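Side-chain contacts in protein-glutaminase (Chryseobacterium proteolyticum, PDB 2ZK9), which deamidates glutamine side chains of proteins, hydrolysing the amide to give glutamate and ammonia: residues Asn140-Ser145 / Leu156-Cys161; Ala44-Met49 / Cys60-Val65. All coordinates share one frame; numbering follows the deposited sequence. Where two conformers were deposited one is given.

How the interactions relate
Interactions 1 and 2 share a buried interior, their centres about 9 Å apart, with helix 42-55 lying between strand 61-66 and helix 157-165. Lys62, which meets His47 in interaction 2, also reaches into interaction 1, where its NZ is 2.8 Å from Val141 O, a probable hydrogen bond. The rings of His47 and Tyr142 meet edge-to-face, and Thr159 OG1 packs 3.3 Å from His47 CB. Also from helix 42-55, Lys48 NZ probably bonds Asn160 OD1 (2.8 Å). A glycerol, probably from the crystallisation liquor, lies about 4 Å from the side chain of Tyr142; a sodium ion lies about 10 Å from the side chain of Tyr142 and about 9 Å from that of Ala46.

Interaction 1. Residues Asn140-Ser145 / Leu156-Cys161; sequences NVYYRS and LINTNC
At a classic beta bulge, where Tyr142 and Tyr143 both face Leu151 of strand 150-152, the Tyr142 ring reaches across to the first turn of helix 157-165 and meets Asn158 and Thr159. The phenol carries the contact. Tyr142 OH donates to Asn158 OD1 over 2.7 Å, in the carbonyl plane and on a lone pair, with a C=O...donor angle of 121°. The amide oxygen lies at the edge of the ring, 3.3 Å from Tyr142 CE1, while ring and amide planes stand 86° apart. Asn158 has CG anti to its own backbone N (chi1 -163°), which carries the amide out from the helix to the phenol; its ND2 is held by Gly184 O, so the amide is gripped at both ends and its rotation is fixed. On the other ortho carbon, Tyr142 CE2 comes within 3.1 Å of Thr159 OG1, approached obliquely. That hydroxyl has its stronger partner in Asp153 OD2, and the other carboxylate oxygen of Asp153 takes the backbone N of Asn158; Asp153 thus ties down the start of the helix beside the phenol. A phenylalanine here would probably leave Asn158 OD1, in its buried setting, without its phenol donor. Leu156 is the N-cap residue of the helix, and its side chain rests on His47 and Gln51 of helix 42-55. Farther along, Cys161 is joined by a disulfide to Cys183, fastening helix 157-165 to the C-terminal tail.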
ATOM      1  N   ASN A 140       9.674  -2.516   7.535  1.00  8.56           N
ATOM      2  CA  ASN A 140      10.883  -2.203   6.756  1.00  8.94           C
ATOM      3  C   ASN A 140      11.069  -3.140   5.571  1.00  8.57           C
ATOM      4  O   ASN A 140      11.882  -2.833   4.698  1.00  9.46           O
ATOM      5  CB  ASN A 140      12.117  -2.092   7.623  1.00 10.49           C
ATOM      6  CG  ASN A 140      12.683  -3.341   8.170  1.00 10.86           C
ATOM      7  OD1 ASN A 140      13.933  -3.289   8.479  1.00 17.61           O
ATOM      8  ND2 ASN A 140      11.952  -4.348   8.326  1.00 10.35           N
ATOM      9  N   VAL A 141      10.365  -4.253   5.506  1.00  8.04           N
ATOM     10  CA  VAL A 141      10.461  -5.117   4.353  1.00  8.31           C
ATOM     11  C   VAL A 141       9.795  -4.448   3.160  1.00  7.71           C
ATOM     12  O   VAL A 141       8.615  -4.096   3.190  1.00  8.72           O
ATOM     13  CB  VAL A 141       9.804  -6.493   4.648  1.00  9.04           C
ATOM     14  CG1 VAL A 141       9.781  -7.336   3.405  1.00 10.42           C
ATOM     15  CG2 VAL A 141      10.559  -7.188   5.793  1.00 10.76           C
ATOM     16  N   TYR A 142      10.543  -4.310   2.082  1.00  8.22           N
ATOM     17  CA  TYR A 142      10.032  -3.707   0.855  1.00  8.04           C
ATOM     18  C   TYR A 142       9.265  -4.710   0.020  1.00  8.35           C
ATOM     19  O   TYR A 142       8.187  -4.410  -0.526  1.00  8.50           O
ATOM     20  CB  TYR A 142      11.191  -3.179   0.074  1.00  8.75           C
ATOM     21  CG  TYR A 142      10.908  -2.254  -1.119  1.00  7.77           C
ATOM     22  CD1 TYR A 142      11.531  -2.482  -2.314  1.00  9.05           C
ATOM     23  CD2 TYR A 142      10.085  -1.144  -1.011  1.00  8.54           C
ATOM     24  CE1 TYR A 142      11.328  -1.628  -3.415  1.00  9.14           C
ATOM     25  CE2 TYR A 142       9.913  -0.281  -2.041  1.00  8.40           C
ATOM     26  CZ  TYR A 142      10.541  -0.520  -3.242  1.00  8.79           C
ATOM     27  OH  TYR A 142      10.341   0.400  -4.259  1.00  9.44           O
ATOM     28  N   TYR A 143       9.791  -5.916  -0.102  1.00  8.84           N
ATOM     29  CA  TYR A 143       9.138  -7.012  -0.818  1.00  9.59           C
ATOM     30  C   TYR A 143       9.492  -8.331  -0.095  1.00  9.54           C
ATOM     31  O   TYR A 143      10.621  -8.532   0.317  1.00 10.46           O
ATOM     32  CB  TYR A 143       9.529  -7.091  -2.277  1.00 10.98           C
ATOM     33  CG  TYR A 143       8.966  -8.280  -3.000  1.00 12.90           C
ATOM     34  CD1 TYR A 143       7.570  -8.385  -3.254  1.00 14.65           C
ATOM     35  CD2 TYR A 143       9.739  -9.379  -3.326  1.00 13.78           C
ATOM     36  CE1 TYR A 143       7.024  -9.490  -3.866  1.00 16.03           C
ATOM     37  CE2 TYR A 143       9.215 -10.476  -3.953  1.00 16.07           C
ATOM     38  CZ  TYR A 143       7.860 -10.526  -4.228  1.00 17.26           C
ATOM     39  OH  TYR A 143       7.385 -11.668  -4.841  1.00 23.18           O
ATOM     40  N   ARG A 144       8.496  -9.201  -0.037  0.52 11.05           N
ATOM     41  CA  ARG A 144       8.576 -10.541   0.512  0.52 11.10           C
ATOM     42  C   ARG A 144       8.136 -11.535  -0.552  0.52 11.62           C
ATOM     43  O   ARG A 144       6.994 -11.452  -1.003  0.52 12.67           O
ATOM     44  CB  ARG A 144       7.663 -10.728   1.730  0.52 11.07           C
ATOM     45  CG  ARG A 144       7.599 -12.175   2.198  0.52 10.37           C
ATOM     46  CD  ARG A 144       6.654 -12.354   3.373  0.52 12.90           C
ATOM     47  NE  ARG A 144       6.644 -13.723   3.898  0.52 12.74           N
ATOM     48  CZ  ARG A 144       5.976 -14.734   3.363  0.52 12.97           C
ATOM     49  NH1 ARG A 144       5.264 -14.584   2.282  0.52 11.41           N
ATOM     50  NH2 ARG A 144       6.027 -15.931   3.928  0.52 14.60           N
ATOM     51  N   SER A 145       9.036 -12.426  -0.946  1.00 13.90           N
ATOM     52  CA  SER A 145       8.622 -13.442  -1.918  1.00 17.43           C
ATOM     53  C   SER A 145       7.719 -14.478  -1.270  1.00 17.16           C
ATOM     54  O   SER A 145       7.713 -14.611  -0.063  1.00 17.65           O
ATOM     55  CB  SER A 145       9.901 -14.112  -2.466  1.00 20.39           C
ATOM     56  OG  SER A 145      10.401 -14.980  -1.493  1.00 22.74           O
ATOM     57  N   LEU A 156      14.683   4.650   0.625  1.00 10.11           N
ATOM     58  CA  LEU A 156      13.569   4.960  -0.255  0.56 10.38           C
ATOM     59  C   LEU A 156      14.016   5.402  -1.628  1.00  9.20           C
ATOM     60  O   LEU A 156      13.241   6.004  -2.393  1.00  9.60           O
ATOM     61  CB  LEU A 156      12.513   5.984   0.269  0.56 11.63           C
ATOM     62  CG  LEU A 156      11.363   5.327   1.073  0.56 12.22           C
ATOM     63  CD1 LEU A 156      11.900   4.848   2.405  0.56 12.08           C
ATOM     64  CD2 LEU A 156      10.169   6.262   1.177  0.56 13.34           C
ATOM     65  N   ILE A 157      15.236   5.024  -2.026  1.00  9.22           N
ATOM     66  CA  ILE A 157      15.670   5.373  -3.385  1.00  9.56           C
ATOM     67  C   ILE A 157      14.816   4.657  -4.403  1.00  8.57           C
ATOM     68  O   ILE A 157      14.422   5.260  -5.406  1.00  9.52           O
ATOM     69  CB  ILE A 157      17.166   5.067  -3.530  1.00 10.32           C
ATOM     70  CG1 ILE A 157      17.994   6.053  -2.639  1.00 11.74           C
ATOM     71  CG2 ILE A 157      17.622   5.123  -4.970  1.00 11.62           C
ATOM     72  CD1 ILE A 157      19.453   5.712  -2.568  1.00 13.74           C
ATOM     73  N   ASN A 158      14.556   3.374  -4.223  1.00  8.60           N
ATOM     74  CA  ASN A 158      13.740   2.685  -5.219  1.00  8.44           C
ATOM     75  C   ASN A 158      12.309   3.245  -5.222  1.00  8.11           C
ATOM     76  O   ASN A 158      11.733   3.497  -6.262  1.00  8.76           O
ATOM     77  CB  ASN A 158      13.745   1.176  -4.983  1.00  8.89           C
ATOM     78  CG  ASN A 158      13.263   0.461  -6.197  1.00  8.65           C
ATOM     79  OD1 ASN A 158      12.111  -0.039  -6.234  1.00  9.82           O
ATOM     80  ND2 ASN A 158      14.085   0.335  -7.210  1.00 10.27           N
ATOM     81  N   THR A 159      11.784   3.409  -4.014  1.00  8.08           N
ATOM     82  CA  THR A 159      10.413   3.891  -3.832  1.00  8.04           C
ATOM     83  C   THR A 159      10.189   5.167  -4.581  1.00  7.70           C
ATOM     84  O   THR A 159       9.242   5.317  -5.350  1.00  8.31           O
ATOM     85  CB  THR A 159      10.126   4.079  -2.337  1.00  8.47           C
ATOM     86  OG1 THR A 159      10.059   2.836  -1.656  1.00  9.10           O
ATOM     87  CG2 THR A 159       8.812   4.805  -2.104  1.00  9.17           C
ATOM     88  N   ASN A 160      11.048   6.163  -4.320  1.00  8.20           N
ATOM     89  CA  ASN A 160      10.828   7.489  -4.909  1.00  8.19           C
ATOM     90  C   ASN A 160      11.019   7.438  -6.412  1.00  8.08           C
ATOM     91  O   ASN A 160      10.324   8.138  -7.147  1.00  9.02           O
ATOM     92  CB  ASN A 160      11.724   8.518  -4.226  1.00  9.04           C
ATOM     93  CG  ASN A 160      11.274   8.834  -2.843  1.00  8.69           C
ATOM     94  OD1 ASN A 160      10.069   9.084  -2.614  1.00  9.63           O
ATOM     95  ND2 ASN A 160      12.203   8.948  -1.910  1.00 10.04           N
ATOM     96  N   CYS A 161      11.969   6.629  -6.887  1.00  8.16           N
ATOM     97  CA  CYS A 161      12.214   6.507  -8.328  0.60  9.20           C
ATOM     98  C   CYS A 161      11.025   5.906  -9.032  1.00  8.45           C
ATOM     99  O   CYS A 161      10.581   6.392 -10.100  1.00  9.34           O
ATOM    100  CB  CYS A 161      13.448   5.613  -8.574  0.60 10.36           C
ATOM    101  SG  CYS A 161      14.146   5.763 -10.237  0.60 17.55           S
TER

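Interaction 2. Residues Ala44-Met49 / Cys60-Val65; sequences ARAHKM and CEKQFV
Lys62 and His47 join strand 61-66 of the central mixed sheet to helix 42-55 packed against it, within the range of the Glutaminase family, which belongs to the peptidase CA clan. Lys62 NZ donates to His47 ND1 at 3.0 Å, approaching near the ring edge but tilted 17° out of the imidazole plane. Along the way the lysine chain passes alongside Ala46: Lys62 CD lies 4.1 Å from Ala46 CB, and Lys62 CE sits 3.9 Å from Ala46 O and 4.0 Å from His47 ND1. Bends at chi2 (-68°) and chi4 (59°) turn the chain so that its ammonium end reaches the imidazole, and the two side chains cross at about a right angle.

Farther out, two backbone carbonyls share the ammonium group. Val141 O is its strongest partner and Gly139 O another, so with His47 three acceptors grip this buried charge, which probably helps to offset the cost of burying it. The other ring nitrogen, His47 NE2, makes a weak hydrogen bond to Asp153 O. Strand 61-66 is itself held between strands 82-91 and 130-138, Lys62 pairing through its backbone with Thr137. The small methyl of Ala46 points toward the strand, its CB also 4.1 Å from Lys62 CE.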
ATOM      1  N   ALA A  44       6.176   0.239  -3.750  1.00  7.90           N
ATOM      2  CA  ALA A  44       6.626   1.622  -3.568  1.00  7.98           C
ATOM      3  C   ALA A  44       5.569   2.427  -2.849  1.00  7.34           C
ATOM      4  O   ALA A  44       5.871   3.226  -1.956  1.00  8.02           O
ATOM      5  CB  ALA A  44       6.977   2.206  -4.921  1.00  8.38           C
ATOM      6  N   ARG A  45       4.289   2.249  -3.222  1.00  7.36           N
ATOM      7  CA  ARG A  45       3.240   2.989  -2.511  1.00  7.37           C
ATOM      8  C   ARG A  45       3.259   2.666  -1.025  1.00  7.42           C
ATOM      9  O   ARG A  45       3.111   3.537  -0.185  1.00  7.56           O
ATOM     10  CB  ARG A  45       1.873   2.740  -3.122  1.00  7.61           C
ATOM     11  CG  ARG A  45       1.733   3.100  -4.596  1.00  8.16           C
ATOM     12  CD  ARG A  45       0.318   3.203  -5.053  1.00  8.13           C
ATOM     13  NE  ARG A  45      -0.525   2.004  -4.834  1.00  8.55           N
ATOM     14  CZ  ARG A  45      -0.550   0.961  -5.634  1.00  8.69           C
ATOM     15  NH1 ARG A  45       0.170   0.867  -6.727  1.00  9.62           N
ATOM     16  NH2 ARG A  45      -1.328  -0.092  -5.328  1.00  9.85           N
ATOM     17  N   ALA A  46       3.420   1.375  -0.700  1.00  7.46           N
ATOM     18  CA  ALA A  46       3.400   0.953   0.705  1.00  7.28           C
ATOM     19  C   ALA A  46       4.566   1.516   1.466  1.00  7.15           C
ATOM     20  O   ALA A  46       4.442   1.960   2.607  1.00  7.60           O
ATOM     21  CB  ALA A  46       3.338  -0.562   0.799  1.00  8.17           C
ATOM     22  N   HIS A  47       5.769   1.517   0.849  1.00  7.17           N
ATOM     23  CA  HIS A  47       6.932   2.015   1.552  1.00  7.35           C
ATOM     24  C   HIS A  47       6.863   3.535   1.750  1.00  7.50           C
ATOM     25  O   HIS A  47       7.359   4.050   2.746  1.00  8.13           O
ATOM     26  CB  HIS A  47       8.202   1.596   0.796  1.00  7.71           C
ATOM     27  CG  HIS A  47       9.304   1.141   1.696  1.00  7.67           C
ATOM     28  ND1 HIS A  47       9.097   0.251   2.648  1.00  8.92           N
ATOM     29  CD2 HIS A  47      10.646   1.397   1.730  1.00  8.55           C
ATOM     30  CE1 HIS A  47      10.209  -0.085   3.261  1.00  9.08           C
ATOM     31  NE2 HIS A  47      11.171   0.634   2.719  1.00  9.35           N
ATOM     32  N   LYS A  48       6.240   4.230   0.811  1.00  7.65           N
ATOM     33  CA  LYS A  48       6.040   5.672   0.945  1.00  7.92           C
ATOM     34  C   LYS A  48       5.019   5.987   2.030  1.00  8.01           C
ATOM     35  O   LYS A  48       5.197   6.926   2.811  1.00  8.76           O
ATOM     36  CB  LYS A  48       5.645   6.290  -0.378  1.00  7.95           C
ATOM     37  CG  LYS A  48       5.754   7.795  -0.445  1.00  8.38           C
ATOM     38  CD  LYS A  48       7.187   8.307  -0.428  1.00  8.31           C
ATOM     39  CE  LYS A  48       7.261   9.788  -0.667  1.00  9.26           C
ATOM     40  NZ  LYS A  48       8.620  10.320  -0.528  1.00 10.23           N
ATOM     41  N   MET A  49       3.951   5.187   2.116  1.00  7.57           N
ATOM     42  CA  MET A  49       3.022   5.345   3.241  1.00  7.97           C
ATOM     43  C   MET A  49       3.721   5.150   4.564  1.00  8.12           C
ATOM     44  O   MET A  49       3.485   5.878   5.523  1.00  8.87           O
ATOM     45  CB  MET A  49       1.855   4.358   3.126  1.00  7.82           C
ATOM     46  CG  MET A  49       0.925   4.665   1.957  1.00  8.27           C
ATOM     47  SD  MET A  49      -0.638   3.736   2.048  1.00  8.58           S
ATOM     48  CE  MET A  49      -0.139   2.114   1.487  1.00  9.01           C
ATOM     49  N   CYS A  60       4.955   0.513  11.242  1.00  9.25           N
ATOM     50  CA  CYS A  60       3.859  -0.362  10.934  1.00  9.14           C
ATOM     51  C   CYS A  60       4.419  -1.684  10.433  1.00  8.98           C
ATOM     52  O   CYS A  60       5.620  -1.849  10.276  1.00 10.70           O
ATOM     53  CB  CYS A  60       2.957   0.281   9.893  1.00 10.84           C
ATOM     54  SG  CYS A  60       3.782   0.683   8.340  1.00 12.18           S
ATOM     55  N   GLU A  61       3.480  -2.612  10.198  1.00  8.71           N
ATOM     56  CA  GLU A  61       3.799  -3.828   9.452  1.00  8.43           C
ATOM     57  C   GLU A  61       3.468  -3.648   8.002  1.00  8.00           C
ATOM     58  O   GLU A  61       2.754  -2.684   7.601  1.00  9.09           O
ATOM     59  CB  GLU A  61       2.990  -5.005  10.049  1.00  8.85           C
ATOM     60  CG  GLU A  61       3.525  -5.436  11.423  1.00 10.11           C
ATOM     61  CD  GLU A  61       2.578  -6.412  12.056  1.00 11.03           C
ATOM     62  OE1 GLU A  61       1.507  -5.996  12.554  1.00 11.64           O
ATOM     63  OE2 GLU A  61       2.848  -7.668  11.990  1.00 14.17           O
ATOM     64  N   LYS A  62       3.881  -4.568   7.167  1.00  8.35           N
ATOM     65  CA  LYS A  62       3.333  -4.798   5.831  1.00  7.92           C
ATOM     66  C   LYS A  62       2.462  -6.042   5.911  1.00  7.99           C
ATOM     67  O   LYS A  62       2.808  -6.984   6.626  1.00  9.03           O
ATOM     68  CB  LYS A  62       4.392  -5.003   4.774  1.00  8.41           C
ATOM     69  CG  LYS A  62       5.398  -3.901   4.573  1.00  8.52           C
ATOM     70  CD  LYS A  62       4.804  -2.628   3.981  1.00  8.30           C
ATOM     71  CE  LYS A  62       5.772  -1.478   3.941  1.00  8.11           C
ATOM     72  NZ  LYS A  62       6.959  -1.845   3.145  1.00  8.70           N
ATOM     73  N   GLN A  63       1.401  -6.081   5.113  1.00  8.25           N
ATOM     74  CA  GLN A  63       0.791  -7.361   4.795  1.00  7.91           C
ATOM     75  C   GLN A  63       0.946  -7.578   3.287  1.00  7.62           C
ATOM     76  O   GLN A  63       0.603  -6.705   2.491  1.00  8.31           O
ATOM     77  CB  GLN A  63      -0.684  -7.449   5.185  1.00  8.67           C
ATOM     78  CG  GLN A  63      -1.253  -8.849   4.989  1.00  8.69           C
ATOM     79  CD  GLN A  63      -2.606  -9.074   5.606  1.00  9.91           C
ATOM     80  OE1 GLN A  63      -3.620  -9.190   4.911  1.00 10.64           O
ATOM     81  NE2 GLN A  63      -2.669  -9.080   6.940  1.00 10.92           N
ATOM     82  N   PHE A  64       1.476  -8.748   2.940  1.00  8.30           N
ATOM     83  CA  PHE A  64       1.584  -9.228   1.587  1.00  8.20           C
ATOM     84  C   PHE A  64       0.528 -10.275   1.347  1.00  9.14           C
ATOM     85  O   PHE A  64       0.377 -11.178   2.171  1.00 10.34           O
ATOM     86  CB  PHE A  64       2.956  -9.831   1.311  1.00  8.76           C
ATOM     87  CG  PHE A  64       4.082  -8.830   1.344  1.00  8.88           C
ATOM     88  CD1 PHE A  64       4.537  -8.215   0.187  1.00  9.16           C
ATOM     89  CD2 PHE A  64       4.715  -8.475   2.530  1.00  9.19           C
ATOM     90  CE1 PHE A  64       5.529  -7.265   0.192  1.00  9.38           C
ATOM     91  CE2 PHE A  64       5.713  -7.519   2.565  1.00  9.06           C
ATOM     92  CZ  PHE A  64       6.141  -6.907   1.380  1.00  9.56           C
ATOM     93  N   VAL A  65      -0.179 -10.199   0.220  1.00  9.04           N
ATOM     94  CA  VAL A  65      -1.137 -11.227  -0.159  1.00  9.21           C
ATOM     95  C   VAL A  65      -0.749 -11.719  -1.540  1.00  8.90           C
ATOM     96  O   VAL A  65      -0.304 -10.923  -2.369  1.00  9.69           O
ATOM     97  CB  VAL A  65      -2.593 -10.665  -0.082  1.00  9.99           C
ATOM     98  CG1 VAL A  65      -2.840  -9.465  -0.955  1.00 10.83           C
ATOM     99  CG2 VAL A  65      -3.595 -11.762  -0.417  1.00 11.29           C
TER